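Long-range contacts in Alr2269 protein (Nostoc sp., PDB 3MC9), which probably takes part in the insertion and assembly of beta-barrel proteins in the outer membrane, as an Omp85-family protein with periplasmic POTRA domains: residues A[67-72]-A[83-88]; A[115-120]-A[132-137]; A[143-148]-A[214-219]. All coordinates share one frame; numbering follows the deposited sequence.

Contact 1 of 3, residues A[67-72]-A[83-88]; sequences VLVRPQ and QVYNVI
Val-69 and Val-84 meet methyl to methyl: in Val-84, CG1 is anti to the backbone N (chi1 173°), and in Val-69 the same torsion leaves CG2 anti to the carbonyl carbon, beside the backbone N, where it meets Val-84 CG1. The two side chains reach toward each other tip to tip, and Val-69 CG2 lies 3.5 Å from Val-84 CG1, tighter than ordinary van der Waals contact. The same CG2 also sits over one face of the Tyr-85 ring, 3.8 Å from its centroid, in a CH-pi contact offset toward the rim. In Tyr-85, CG is anti to the carbonyl carbon (chi1 -83°), and the ring slides past Val-69 toward strand 67-71. Two residues earlier in the strand, Val-67 CG1 meets Ile-88 CD1 at 3.8 Å. Beta-branched residues suit this place: they favour the extended strand and present short, rigid methyl surfaces to helix 78-87, which packs on the sheet of this POTRA domain. Ile-108 of helix 98-110 touches both Val-84 and Ile-88. Tyr-85 OH ends 3.0 Å from Val-67 O, while a water in the plane of the ring accepts a hydrogen bond from Val-69 N at 3.0 Å. Tyr-85, itself exposed, thus serves two roles beside a buried apolar contact: its ring extends the greasy surface, and its hydroxyl brings a polar group to the strand backbone.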
ATOM      1  N   VAL A  67     -17.680  14.208   3.762  1.00 35.83           N
ATOM      2  CA  VAL A  67     -16.613  13.294   3.369  1.00 35.86           C
ATOM      3  C   VAL A  67     -17.224  11.941   3.129  1.00 37.24           C
ATOM      4  O   VAL A  67     -17.917  11.408   3.994  1.00 38.31           O
ATOM      5  CB  VAL A  67     -15.492  13.175   4.434  1.00 35.63           C
ATOM      6  CG1 VAL A  67     -14.454  12.107   4.004  1.00 33.34           C
ATOM      7  CG2 VAL A  67     -14.815  14.521   4.624  1.00 32.65           C
ATOM      8  N   LEU A  68     -16.993  11.404   1.941  1.00 38.40           N
ATOM      9  CA  LEU A  68     -17.458  10.066   1.594  1.00 40.21           C
ATOM     10  C   LEU A  68     -16.216   9.204   1.338  1.00 40.36           C
ATOM     11  O   LEU A  68     -15.245   9.657   0.720  1.00 39.72           O
ATOM     12  CB  LEU A  68     -18.366  10.091   0.348  1.00 40.85           C
ATOM     13  CG  LEU A  68     -19.563  11.063   0.305  1.00 42.87           C
ATOM     14  CD1 LEU A  68     -20.451  10.837  -0.959  1.00 44.56           C
ATOM     15  CD2 LEU A  68     -20.408  10.938   1.552  1.00 44.20           C
ATOM     16  N   VAL A  69     -16.232   7.980   1.849  1.00 41.50           N
ATOM     17  CA  VAL A  69     -15.167   7.016   1.577  1.00 42.03           C
ATOM     18  C   VAL A  69     -15.802   5.922   0.746  1.00 43.67           C
ATOM     19  O   VAL A  69     -16.770   5.322   1.188  1.00 44.63           O
ATOM     20  CB  VAL A  69     -14.606   6.418   2.865  1.00 41.89           C
ATOM     21  CG1 VAL A  69     -13.623   5.299   2.536  1.00 42.35           C
ATOM     22  CG2 VAL A  69     -13.946   7.504   3.713  1.00 40.78           C
ATOM     23  N   ARG A  70     -15.283   5.681  -0.457  1.00 45.03           N
ATOM     24  CA  ARG A  70     -15.931   4.766  -1.406  1.00 47.12           C
ATOM     25  C   ARG A  70     -14.943   3.779  -2.024  1.00 47.42           C
ATOM     26  O   ARG A  70     -13.808   4.141  -2.291  1.00 46.22           O
ATOM     27  CB  ARG A  70     -16.598   5.551  -2.551  1.00 47.82           C
ATOM     28  CG  ARG A  70     -17.785   6.415  -2.150  1.00 50.22           C
ATOM     29  CD  ARG A  70     -18.945   5.573  -1.624  1.00 54.21           C
ATOM     30  NE  ARG A  70     -20.098   6.396  -1.257  1.00 57.48           N
ATOM     31  CZ  ARG A  70     -20.422   6.769  -0.015  1.00 59.63           C
ATOM     32  NH1 ARG A  70     -21.502   7.525   0.177  1.00 60.31           N
ATOM     33  NH2 ARG A  70     -19.690   6.398   1.041  1.00 59.81           N
ATOM     34  N   PRO A  71     -15.393   2.537  -2.287  1.00 49.05           N
ATOM     35  CA  PRO A  71     -14.571   1.607  -3.043  1.00 50.04           C
ATOM     36  C   PRO A  71     -14.533   2.048  -4.495  1.00 50.48           C
ATOM     37  O   PRO A  71     -15.524   2.545  -5.006  1.00 51.59           O
ATOM     38  CB  PRO A  71     -15.332   0.281  -2.911  1.00 51.22           C
ATOM     39  CG  PRO A  71     -16.764   0.698  -2.839  1.00 51.95           C
ATOM     40  CD  PRO A  71     -16.753   2.006  -2.069  1.00 50.61           C
ATOM     41  N   GLN A  72     -13.399   1.888  -5.148  1.00 50.68           N
ATOM     42  CA  GLN A  72     -13.314   2.141  -6.579  1.00 51.78           C
ATOM     43  C   GLN A  72     -14.096   1.076  -7.363  1.00 53.23           C
ATOM     44  O   GLN A  72     -14.660   1.363  -8.415  1.00 53.84           O
ATOM     45  CB  GLN A  72     -11.863   2.136  -7.024  1.00 51.71           C
ATOM     46  CG  GLN A  72     -11.649   2.781  -8.372  1.00 53.26           C
ATOM     47  CD  GLN A  72     -10.187   2.854  -8.728  1.00 54.57           C
ATOM     48  OE1 GLN A  72      -9.325   2.442  -7.951  1.00 55.10           O
ATOM     49  NE2 GLN A  72      -9.894   3.384  -9.909  1.00 56.31           N
ATOM     50  N   GLN A  83     -10.563   2.360   8.617  1.00 46.69           N
ATOM     51  CA  GLN A  83      -9.129   2.588   8.406  1.00 45.74           C
ATOM     52  C   GLN A  83      -8.898   3.936   7.739  1.00 44.00           C
ATOM     53  O   GLN A  83      -8.039   4.695   8.159  1.00 44.50           O
ATOM     54  CB  GLN A  83      -8.519   1.493   7.523  1.00 45.71           C
ATOM     55  CG  GLN A  83      -8.295   0.174   8.224  1.00 47.58           C
ATOM     56  CD  GLN A  83      -7.142   0.229   9.201  1.00 48.35           C
ATOM     57  OE1 GLN A  83      -7.219  -0.330  10.289  1.00 50.51           O
ATOM     58  NE2 GLN A  83      -6.079   0.918   8.828  1.00 46.68           N
ATOM     59  N   VAL A  84      -9.658   4.212   6.684  1.00 42.58           N
ATOM     60  CA  VAL A  84      -9.575   5.504   5.994  1.00 41.20           C
ATOM     61  C   VAL A  84      -9.918   6.663   6.948  1.00 40.93           C
ATOM     62  O   VAL A  84      -9.142   7.617   7.075  1.00 40.78           O
ATOM     63  CB  VAL A  84     -10.481   5.538   4.735  1.00 41.13           C
ATOM     64  CG1 VAL A  84     -10.526   6.932   4.116  1.00 39.88           C
ATOM     65  CG2 VAL A  84     -10.012   4.510   3.714  1.00 39.77           C
ATOM     66  N   TYR A  85     -11.050   6.563   7.641  1.00 41.17           N
ATOM     67  CA  TYR A  85     -11.509   7.651   8.526  1.00 41.02           C
ATOM     68  C   TYR A  85     -10.502   7.924   9.644  1.00 40.94           C
ATOM     69  O   TYR A  85     -10.274   9.073   9.997  1.00 40.35           O
ATOM     70  CB  TYR A  85     -12.929   7.399   9.080  1.00 41.69           C
ATOM     71  CG  TYR A  85     -14.052   7.802   8.123  1.00 42.06           C
ATOM     72  CD1 TYR A  85     -14.281   9.138   7.805  1.00 41.57           C
ATOM     73  CD2 TYR A  85     -14.881   6.848   7.540  1.00 42.58           C
ATOM     74  CE1 TYR A  85     -15.300   9.509   6.933  1.00 41.06           C
ATOM     75  CE2 TYR A  85     -15.905   7.213   6.664  1.00 42.91           C
ATOM     76  CZ  TYR A  85     -16.111   8.540   6.366  1.00 42.36           C
ATOM     77  OH  TYR A  85     -17.116   8.897   5.487  1.00 42.17           O
ATOM     78  N   ASN A  86      -9.866   6.865  10.149  1.00 41.08           N
ATOM     79  CA  ASN A  86      -8.817   6.978  11.167  1.00 41.13           C
ATOM     80  C   ASN A  86      -7.605   7.848  10.818  1.00 39.83           C
ATOM     81  O   ASN A  86      -6.943   8.348  11.716  1.00 40.04           O
ATOM     82  CB  ASN A  86      -8.263   5.591  11.521  1.00 42.16           C
ATOM     83  CG  ASN A  86      -9.205   4.771  12.380  1.00 45.19           C
ATOM     84  OD1 ASN A  86     -10.259   5.236  12.833  1.00 48.22           O
ATOM     85  ND2 ASN A  86      -8.821   3.530  12.609  1.00 48.45           N
ATOM     86  N   VAL A  87      -7.268   7.985   9.542  1.00 38.30           N
ATOM     87  CA  VAL A  87      -5.997   8.631   9.181  1.00 37.39           C
ATOM     88  C   VAL A  87      -6.124   9.938   8.410  1.00 36.66           C
ATOM     89  O   VAL A  87      -5.146  10.687   8.302  1.00 37.02           O
ATOM     90  CB  VAL A  87      -5.096   7.667   8.391  1.00 37.69           C
ATOM     91  CG1 VAL A  87      -4.792   6.434   9.236  1.00 37.08           C
ATOM     92  CG2 VAL A  87      -5.735   7.283   7.066  1.00 37.12           C
ATOM     93  N   ILE A  88      -7.312  10.210   7.862  1.00 35.33           N
ATOM     94  CA  ILE A  88      -7.551  11.467   7.170  1.00 34.30           C
ATOM     95  C   ILE A  88      -7.884  12.556   8.182  1.00 35.22           C
ATOM     96  O   ILE A  88      -8.462  12.288   9.237  1.00 35.54           O
ATOM     97  CB  ILE A  88      -8.654  11.335   6.081  1.00 33.78           C
ATOM     98  CG1 ILE A  88     -10.029  11.040   6.681  1.00 33.57           C
ATOM     99  CG2 ILE A  88      -8.276  10.248   5.087  1.00 32.18           C
ATOM    100  CD1 ILE A  88     -11.172  11.134   5.656  1.00 32.35           C
TER
HETATM  101  O   HOH W   1     -18.142   7.238   4.016  1.00 41.82           O

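Contact 2 of 3, residues A[115-120]-A[132-137]; sequences SNVQAS and FIVQPN
Ser-115 N donates to Gln-135 O at 2.9 Å, at one end of an antiparallel beta hairpin formed by strands 114-124 and 127-136 of the POTRA sheet. Next along the ladder, Gln-135 N donates to Asn-116 O at 2.9 Å. Gln-118 and Ile-133 form a further hydrogen-bonded pair, each backbone N giving its proton to the other's carbonyl: Gln-118 N to Ile-133 O at 3.0 Å and Ile-133 N to Gln-118 O at 2.9 Å. Of the non-hydrogen-bonded pairs, Val-117 with Val-134 lies between these two and Ala-119 with Phe-132 beyond; CA-H...O contacts supplement the ladder there.

The two faces of the hairpin differ in character. Val-117, Ala-119, Phe-132 and Val-134 point to the side covered by helix 98-110, whose Ile-108 touches both Val-117 and Phe-132; apolar residues suit that buried layer. Here Ala-119 CB lies 4.0 Å from Phe-132 CE1, its small methyl fitting beside the large ring. The other face bears Asn-116, Gln-118, Ile-133 and Gln-135, a mostly polar set suited to its partial exposure. Gln-118 has CG between its backbone N and carbonyl carbon (chi1 52°), which places CG near Ile-133 CB, and the two side chains cross obliquely. A water beside them accepts from Gln-118 NE2 and lies 3.0 Å from Ile-133 O, to which it may donate. Where the strands end, Asn-137 ND2 turns to another partner, the carbonyl of Leu-174, while a second water donates to Pro-136 O at 2.6 Å and lies equally close to Ser-115 OG.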
ATOM      1  N   SER A 115      -4.299  -0.389  -2.964  1.00 40.18           N
ATOM      2  CA  SER A 115      -3.458  -0.312  -4.157  1.00 41.47           C
ATOM      3  C   SER A 115      -3.630   1.037  -4.871  1.00 41.99           C
ATOM      4  O   SER A 115      -2.728   1.507  -5.561  1.00 42.17           O
ATOM      5  CB  SER A 115      -3.777  -1.475  -5.115  1.00 42.90           C
ATOM      6  OG  SER A 115      -5.189  -1.637  -5.302  1.00 43.94           O
ATOM      7  N   ASN A 116      -4.792   1.661  -4.699  1.00 42.45           N
ATOM      8  CA  ASN A 116      -5.038   2.984  -5.270  1.00 43.01           C
ATOM      9  C   ASN A 116      -5.900   3.836  -4.346  1.00 41.88           C
ATOM     10  O   ASN A 116      -6.787   3.329  -3.661  1.00 41.79           O
ATOM     11  CB  ASN A 116      -5.694   2.875  -6.658  1.00 44.59           C
ATOM     12  CG  ASN A 116      -5.573   4.169  -7.476  1.00 47.68           C
ATOM     13  OD1 ASN A 116      -6.479   4.512  -8.238  1.00 52.07           O
ATOM     14  ND2 ASN A 116      -4.455   4.888  -7.316  1.00 50.02           N
ATOM     15  N   VAL A 117      -5.607   5.132  -4.339  1.00 41.50           N
ATOM     16  CA  VAL A 117      -6.293   6.112  -3.522  1.00 40.58           C
ATOM     17  C   VAL A 117      -6.341   7.440  -4.272  1.00 41.27           C
ATOM     18  O   VAL A 117      -5.317   7.911  -4.775  1.00 41.10           O
ATOM     19  CB  VAL A 117      -5.542   6.376  -2.201  1.00 40.37           C
ATOM     20  CG1 VAL A 117      -6.329   7.367  -1.346  1.00 37.59           C
ATOM     21  CG2 VAL A 117      -5.277   5.078  -1.453  1.00 38.61           C
ATOM     22  N   GLN A 118      -7.526   8.033  -4.357  1.00 41.31           N
ATOM     23  CA  GLN A 118      -7.644   9.391  -4.859  1.00 42.10           C
ATOM     24  C   GLN A 118      -8.702  10.177  -4.100  1.00 40.96           C
ATOM     25  O   GLN A 118      -9.576   9.601  -3.459  1.00 40.74           O
ATOM     26  CB  GLN A 118      -7.969   9.377  -6.352  1.00 43.73           C
ATOM     27  CG  GLN A 118      -9.151   8.507  -6.723  1.00 46.02           C
ATOM     28  CD  GLN A 118      -9.377   8.418  -8.233  1.00 49.84           C
ATOM     29  OE1 GLN A 118     -10.017   9.288  -8.835  1.00 54.19           O
ATOM     30  NE2 GLN A 118      -8.867   7.360  -8.842  1.00 51.67           N
ATOM     31  N   ALA A 119      -8.604  11.495  -4.192  1.00 40.83           N
ATOM     32  CA  ALA A 119      -9.604  12.401  -3.654  1.00 40.66           C
ATOM     33  C   ALA A 119     -10.340  13.053  -4.816  1.00 41.47           C
ATOM     34  O   ALA A 119      -9.716  13.631  -5.729  1.00 42.17           O
ATOM     35  CB  ALA A 119      -8.965  13.441  -2.797  1.00 40.11           C
ATOM     36  N   SER A 120     -11.666  12.948  -4.776  1.00 40.93           N
ATOM     37  CA  SER A 120     -12.542  13.569  -5.760  1.00 41.48           C
ATOM     38  C   SER A 120     -13.430  14.629  -5.054  1.00 40.76           C
ATOM     39  O   SER A 120     -14.297  14.272  -4.267  1.00 40.26           O
ATOM     40  CB  SER A 120     -13.385  12.477  -6.425  1.00 42.01           C
ATOM     41  OG  SER A 120     -14.217  13.006  -7.443  1.00 44.22           O
ATOM     42  N   PHE A 132     -13.157  10.161  -1.027  1.00 34.31           N
ATOM     43  CA  PHE A 132     -11.920   9.397  -1.054  1.00 34.13           C
ATOM     44  C   PHE A 132     -12.296   8.071  -1.668  1.00 35.01           C
ATOM     45  O   PHE A 132     -13.105   7.325  -1.103  1.00 35.96           O
ATOM     46  CB  PHE A 132     -11.324   9.223   0.338  1.00 33.50           C
ATOM     47  CG  PHE A 132     -10.780  10.500   0.918  1.00 33.51           C
ATOM     48  CD1 PHE A 132      -9.568  11.027   0.470  1.00 32.86           C
ATOM     49  CD2 PHE A 132     -11.491  11.193   1.887  1.00 32.91           C
ATOM     50  CE1 PHE A 132      -9.073  12.217   0.988  1.00 31.99           C
ATOM     51  CE2 PHE A 132     -11.007  12.378   2.407  1.00 34.06           C
ATOM     52  CZ  PHE A 132      -9.797  12.901   1.953  1.00 32.96           C
ATOM     53  N   ILE A 133     -11.746   7.803  -2.847  1.00 35.82           N
ATOM     54  CA  ILE A 133     -12.055   6.585  -3.576  1.00 36.74           C
ATOM     55  C   ILE A 133     -10.848   5.678  -3.469  1.00 37.42           C
ATOM     56  O   ILE A 133      -9.739   6.034  -3.863  1.00 37.20           O
ATOM     57  CB  ILE A 133     -12.443   6.889  -5.039  1.00 37.61           C
ATOM     58  CG1 ILE A 133     -13.671   7.808  -5.055  1.00 37.73           C
ATOM     59  CG2 ILE A 133     -12.737   5.586  -5.809  1.00 36.94           C
ATOM     60  CD1 ILE A 133     -13.702   8.778  -6.203  1.00 40.20           C
ATOM     61  N   VAL A 134     -11.062   4.505  -2.890  1.00 38.63           N
ATOM     62  CA  VAL A 134      -9.966   3.632  -2.535  1.00 38.97           C
ATOM     63  C   VAL A 134     -10.205   2.249  -3.131  1.00 40.62           C
ATOM     64  O   VAL A 134     -11.347   1.819  -3.279  1.00 41.61           O
ATOM     65  CB  VAL A 134      -9.801   3.543  -1.012  1.00 38.61           C
ATOM     66  CG1 VAL A 134      -9.651   4.947  -0.401  1.00 37.82           C
ATOM     67  CG2 VAL A 134     -10.971   2.806  -0.371  1.00 38.81           C
ATOM     68  N   GLN A 135      -9.119   1.574  -3.483  1.00 41.03           N
ATOM     69  CA  GLN A 135      -9.170   0.233  -4.047  1.00 42.18           C
ATOM     70  C   GLN A 135      -8.425  -0.664  -3.090  1.00 41.89           C
ATOM     71  O   GLN A 135      -7.199  -0.600  -3.011  1.00 41.85           O
ATOM     72  CB  GLN A 135      -8.525   0.201  -5.433  1.00 42.75           C
ATOM     73  CG  GLN A 135      -8.613  -1.147  -6.162  1.00 45.36           C
ATOM     74  CD  GLN A 135      -9.988  -1.815  -6.082  1.00 48.29           C
ATOM     75  OE1 GLN A 135     -10.113  -2.899  -5.521  1.00 52.36           O
ATOM     76  NE2 GLN A 135     -11.009  -1.183  -6.650  1.00 48.73           N
ATOM     77  N   PRO A 136      -9.162  -1.474  -2.312  1.00 42.20           N
ATOM     78  CA  PRO A 136      -8.486  -2.379  -1.394  1.00 42.09           C
ATOM     79  C   PRO A 136      -7.517  -3.311  -2.118  1.00 42.29           C
ATOM     80  O   PRO A 136      -7.764  -3.709  -3.257  1.00 42.55           O
ATOM     81  CB  PRO A 136      -9.635  -3.181  -0.767  1.00 43.16           C
ATOM     82  CG  PRO A 136     -10.849  -2.356  -0.974  1.00 43.64           C
ATOM     83  CD  PRO A 136     -10.627  -1.559  -2.209  1.00 42.62           C
ATOM     84  N   ASN A 137      -6.415  -3.642  -1.454  1.00 41.85           N
ATOM     85  CA  ASN A 137      -5.474  -4.637  -1.984  1.00 42.13           C
ATOM     86  C   ASN A 137      -6.191  -5.976  -2.133  1.00 43.55           C
ATOM     87  O   ASN A 137      -7.136  -6.256  -1.390  1.00 44.18           O
ATOM     88  CB  ASN A 137      -4.298  -4.833  -1.031  1.00 41.66           C
ATOM     89  CG  ASN A 137      -3.244  -3.740  -1.139  1.00 39.88           C
ATOM     90  OD1 ASN A 137      -2.958  -3.227  -2.220  1.00 40.46           O
ATOM     91  ND2 ASN A 137      -2.644  -3.404  -0.013  1.00 36.58           N
TER
HETATM   92  O   HOH W   2      -6.199  -4.012  -5.314  1.00 40.59           O
HETATM   93  O   HOH W   3      -8.692   5.168  -6.523  1.00 44.81           O

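Contact 3 of 3, residues A[143-148]-A[214-219]; sequences VEIQAN and LQVAEG
Strands 142-146 and 211-217 pair in parallel, joining an edge strand to the central strand of the three-stranded sheet in the second POTRA domain. The pairing is long-range in sequence: helices 161-166 and 176-192 and strand 199-206 lie between the partners. Three backbone hydrogen bonds zigzag across the seam. Leu-214 N donates to Glu-144 O at 2.8 Å, Gln-146 N to Leu-214 O at 2.8 Å, and Val-216 N to Gln-146 O at 3.1 Å. This is the usual parallel ladder, in which alternate residues, here Leu-214 and Gln-146, use both N and O toward the same neighbour.

On the helix-facing side, Val-143 CG1, placed anti to the backbone N (chi1 178°), is the methyl that packs 3.6 Å from Leu-214 CD1, and the two side chains approach at a slant. Phe-166 of helix 161-166 touches both residues, so branched aliphatic groups suit this layer. Farther along, Ile-145 CG2 meets Val-216 CG2 at 4.0 Å, both residues touched by Tyr-190 of helix 176-192. Gln-146 and Gln-215 lie side by side on the other face, though the placing of their amide ends is doubtful.

Beyond the strands, Ala-147 CB rests 3.6 Å from Glu-218 CD. The small methyl suits a place beside this carboxylate, which accepts a hydrogen bond from Val-156 N and is also hydrogen-bonded to the hydroxyls of Tyr-190 and Ser-155. Several polar partners for one buried acid would probably stabilise its charged form, and they tie the end of strand 211-217 to helix 176-192 and to the loop holding Ser-155 and Val-156.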
ATOM      1  N   VAL A 143       4.110 -14.596  -2.625  1.00 41.06           N
ATOM      2  CA  VAL A 143       5.241 -13.725  -2.921  1.00 39.65           C
ATOM      3  C   VAL A 143       6.317 -14.515  -3.678  1.00 40.71           C
ATOM      4  O   VAL A 143       6.731 -15.590  -3.244  1.00 41.26           O
ATOM      5  CB  VAL A 143       5.846 -13.078  -1.634  1.00 38.34           C
ATOM      6  CG1 VAL A 143       7.052 -12.224  -1.974  1.00 35.23           C
ATOM      7  CG2 VAL A 143       4.804 -12.237  -0.916  1.00 36.13           C
ATOM      8  N   GLU A 144       6.732 -13.975  -4.818  1.00 41.03           N
ATOM      9  CA  GLU A 144       7.809 -14.527  -5.637  1.00 42.19           C
ATOM     10  C   GLU A 144       8.989 -13.564  -5.668  1.00 40.71           C
ATOM     11  O   GLU A 144       8.787 -12.361  -5.780  1.00 40.06           O
ATOM     12  CB  GLU A 144       7.355 -14.628  -7.085  1.00 44.15           C
ATOM     13  CG  GLU A 144       6.446 -15.753  -7.420  1.00 48.78           C
ATOM     14  CD  GLU A 144       6.057 -15.726  -8.889  1.00 52.95           C
ATOM     15  OE1 GLU A 144       6.626 -14.899  -9.641  1.00 56.51           O
ATOM     16  OE2 GLU A 144       5.191 -16.525  -9.290  1.00 56.12           O
ATOM     17  N   ILE A 145      10.206 -14.101  -5.641  1.00 40.40           N
ATOM     18  CA  ILE A 145      11.407 -13.318  -5.889  1.00 39.71           C
ATOM     19  C   ILE A 145      11.832 -13.478  -7.340  1.00 41.71           C
ATOM     20  O   ILE A 145      11.901 -14.589  -7.854  1.00 43.08           O
ATOM     21  CB  ILE A 145      12.576 -13.781  -5.019  1.00 39.78           C
ATOM     22  CG1 ILE A 145      12.296 -13.492  -3.542  1.00 38.17           C
ATOM     23  CG2 ILE A 145      13.905 -13.114  -5.471  1.00 38.08           C
ATOM     24  CD1 ILE A 145      13.258 -14.217  -2.611  1.00 39.56           C
ATOM     25  N   GLN A 146      12.122 -12.363  -7.993  1.00 41.91           N
ATOM     26  CA  GLN A 146      12.629 -12.357  -9.348  1.00 43.97           C
ATOM     27  C   GLN A 146      14.020 -11.729  -9.305  1.00 44.19           C
ATOM     28  O   GLN A 146      14.171 -10.521  -9.097  1.00 43.02           O
ATOM     29  CB  GLN A 146      11.671 -11.551 -10.213  1.00 44.90           C
ATOM     30  CG  GLN A 146      12.092 -11.298 -11.644  1.00 48.49           C
ATOM     31  CD  GLN A 146      11.160 -10.295 -12.319  1.00 51.63           C
ATOM     32  OE1 GLN A 146      11.255  -9.077 -12.103  1.00 51.92           O
ATOM     33  NE2 GLN A 146      10.232 -10.808 -13.109  1.00 53.96           N
ATOM     34  N   ALA A 147      15.042 -12.554  -9.468  1.00 45.68           N
ATOM     35  CA  ALA A 147      16.423 -12.088  -9.338  1.00 46.78           C
ATOM     36  C   ALA A 147      16.956 -11.585 -10.658  1.00 49.54           C
ATOM     37  O   ALA A 147      17.744 -10.640 -10.697  1.00 49.84           O
ATOM     38  CB  ALA A 147      17.305 -13.207  -8.838  1.00 46.65           C
ATOM     39  N   ASN A 148      16.502 -12.226 -11.730  1.00 53.08           N
ATOM     40  CA  ASN A 148      17.168 -12.194 -13.024  1.00 56.79           C
ATOM     41  C   ASN A 148      16.416 -11.349 -14.050  1.00 59.33           C
ATOM     42  O   ASN A 148      15.192 -11.154 -13.923  1.00 59.40           O
ATOM     43  CB  ASN A 148      17.307 -13.628 -13.549  1.00 58.70           C
ATOM     44  N   LEU A 214       8.653  -9.600  -6.102  1.00 35.85           N
ATOM     45  CA  LEU A 214       9.742  -8.749  -5.608  1.00 35.21           C
ATOM     46  C   LEU A 214      10.980  -8.947  -6.476  1.00 35.87           C
ATOM     47  O   LEU A 214      11.581 -10.022  -6.504  1.00 36.13           O
ATOM     48  CB  LEU A 214      10.095  -9.093  -4.166  1.00 34.02           C
ATOM     49  CG  LEU A 214       8.969  -9.044  -3.141  1.00 32.78           C
ATOM     50  CD1 LEU A 214       9.493  -9.534  -1.772  1.00 29.67           C
ATOM     51  CD2 LEU A 214       8.428  -7.619  -3.067  1.00 31.09           C
ATOM     52  N   GLN A 215      11.338  -7.902  -7.197  1.00 36.14           N
ATOM     53  CA  GLN A 215      12.527  -7.882  -8.017  1.00 36.50           C
ATOM     54  C   GLN A 215      13.665  -7.498  -7.085  1.00 34.48           C
ATOM     55  O   GLN A 215      13.556  -6.478  -6.413  1.00 32.61           O
ATOM     56  CB  GLN A 215      12.315  -6.812  -9.078  1.00 38.97           C
ATOM     57  CG  GLN A 215      13.145  -6.942 -10.314  1.00 43.98           C
ATOM     58  CD  GLN A 215      12.498  -6.190 -11.485  1.00 51.11           C
ATOM     59  OE1 GLN A 215      12.547  -4.961 -11.559  1.00 53.19           O
ATOM     60  NE2 GLN A 215      11.866  -6.936 -12.390  1.00 55.57           N
ATOM     61  N   VAL A 216      14.730  -8.310  -7.044  1.00 33.21           N
ATOM     62  CA  VAL A 216      15.869  -8.105  -6.151  1.00 31.99           C
ATOM     63  C   VAL A 216      17.183  -8.093  -6.934  1.00 32.01           C
ATOM     64  O   VAL A 216      17.423  -8.972  -7.757  1.00 32.67           O
ATOM     65  CB  VAL A 216      15.964  -9.219  -5.073  1.00 31.41           C
ATOM     66  CG1 VAL A 216      17.108  -8.941  -4.118  1.00 30.68           C
ATOM     67  CG2 VAL A 216      14.680  -9.327  -4.301  1.00 31.10           C
ATOM     68  N   ALA A 217      18.008  -7.077  -6.691  1.00 31.01           N
ATOM     69  CA  ALA A 217      19.390  -7.051  -7.162  1.00 30.95           C
ATOM     70  C   ALA A 217      20.174  -7.741  -6.072  1.00 29.40           C
ATOM     71  O   ALA A 217      20.483  -7.154  -5.066  1.00 28.23           O
ATOM     72  CB  ALA A 217      19.885  -5.613  -7.352  1.00 31.56           C
ATOM     73  N   GLU A 218      20.437  -9.021  -6.252  1.00 29.27           N
ATOM     74  CA  GLU A 218      21.014  -9.839  -5.194  1.00 28.51           C
ATOM     75  C   GLU A 218      22.486  -9.591  -5.008  1.00 29.36           C
ATOM     76  O   GLU A 218      22.998  -9.705  -3.908  1.00 29.47           O
ATOM     77  CB  GLU A 218      20.798 -11.333  -5.529  1.00 29.34           C
ATOM     78  CG  GLU A 218      19.328 -11.679  -5.639  1.00 28.73           C
ATOM     79  CD  GLU A 218      19.059 -13.165  -5.707  1.00 31.74           C
ATOM     80  OE1 GLU A 218      19.844 -13.884  -6.338  1.00 33.36           O
ATOM     81  OE2 GLU A 218      18.025 -13.586  -5.148  1.00 33.15           O
ATOM     82  N   GLY A 219      23.181  -9.264  -6.088  1.00 31.12           N
ATOM     83  CA  GLY A 219      24.619  -9.190  -6.042  1.00 32.47           C
ATOM     84  C   GLY A 219      25.228 -10.543  -6.329  1.00 34.21           C
ATOM     85  O   GLY A 219      24.528 -11.573  -6.351  1.00 34.72           O
TER
HETATM   86  O   HOH W   4      20.274 -10.516  -8.789  1.00 31.27           O

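Overall arrangement
Contacts 1 and 2 belong to one POTRA domain and contact 3 to the next. The first two adjoin, with centres about 8 Å apart: strands 62-71 and 127-136 are neighbours in one sheet, Leu-68 O lies 2.8 Å from Phe-132 N, and Ile-88 CD1 packs 3.5 Å from Phe-132 CE2. Phe-132 therefore links the helix-on-sheet packing of contact 1 to the hairpin of contact 2. Contact 3 lies on the opposite side of the chain's centre, its own centre about 34 Å from that of contact 1 and about 28 Å from that of contact 2. Strand 127-136 is followed directly by strand 142-146, so a short linker joins the two domains.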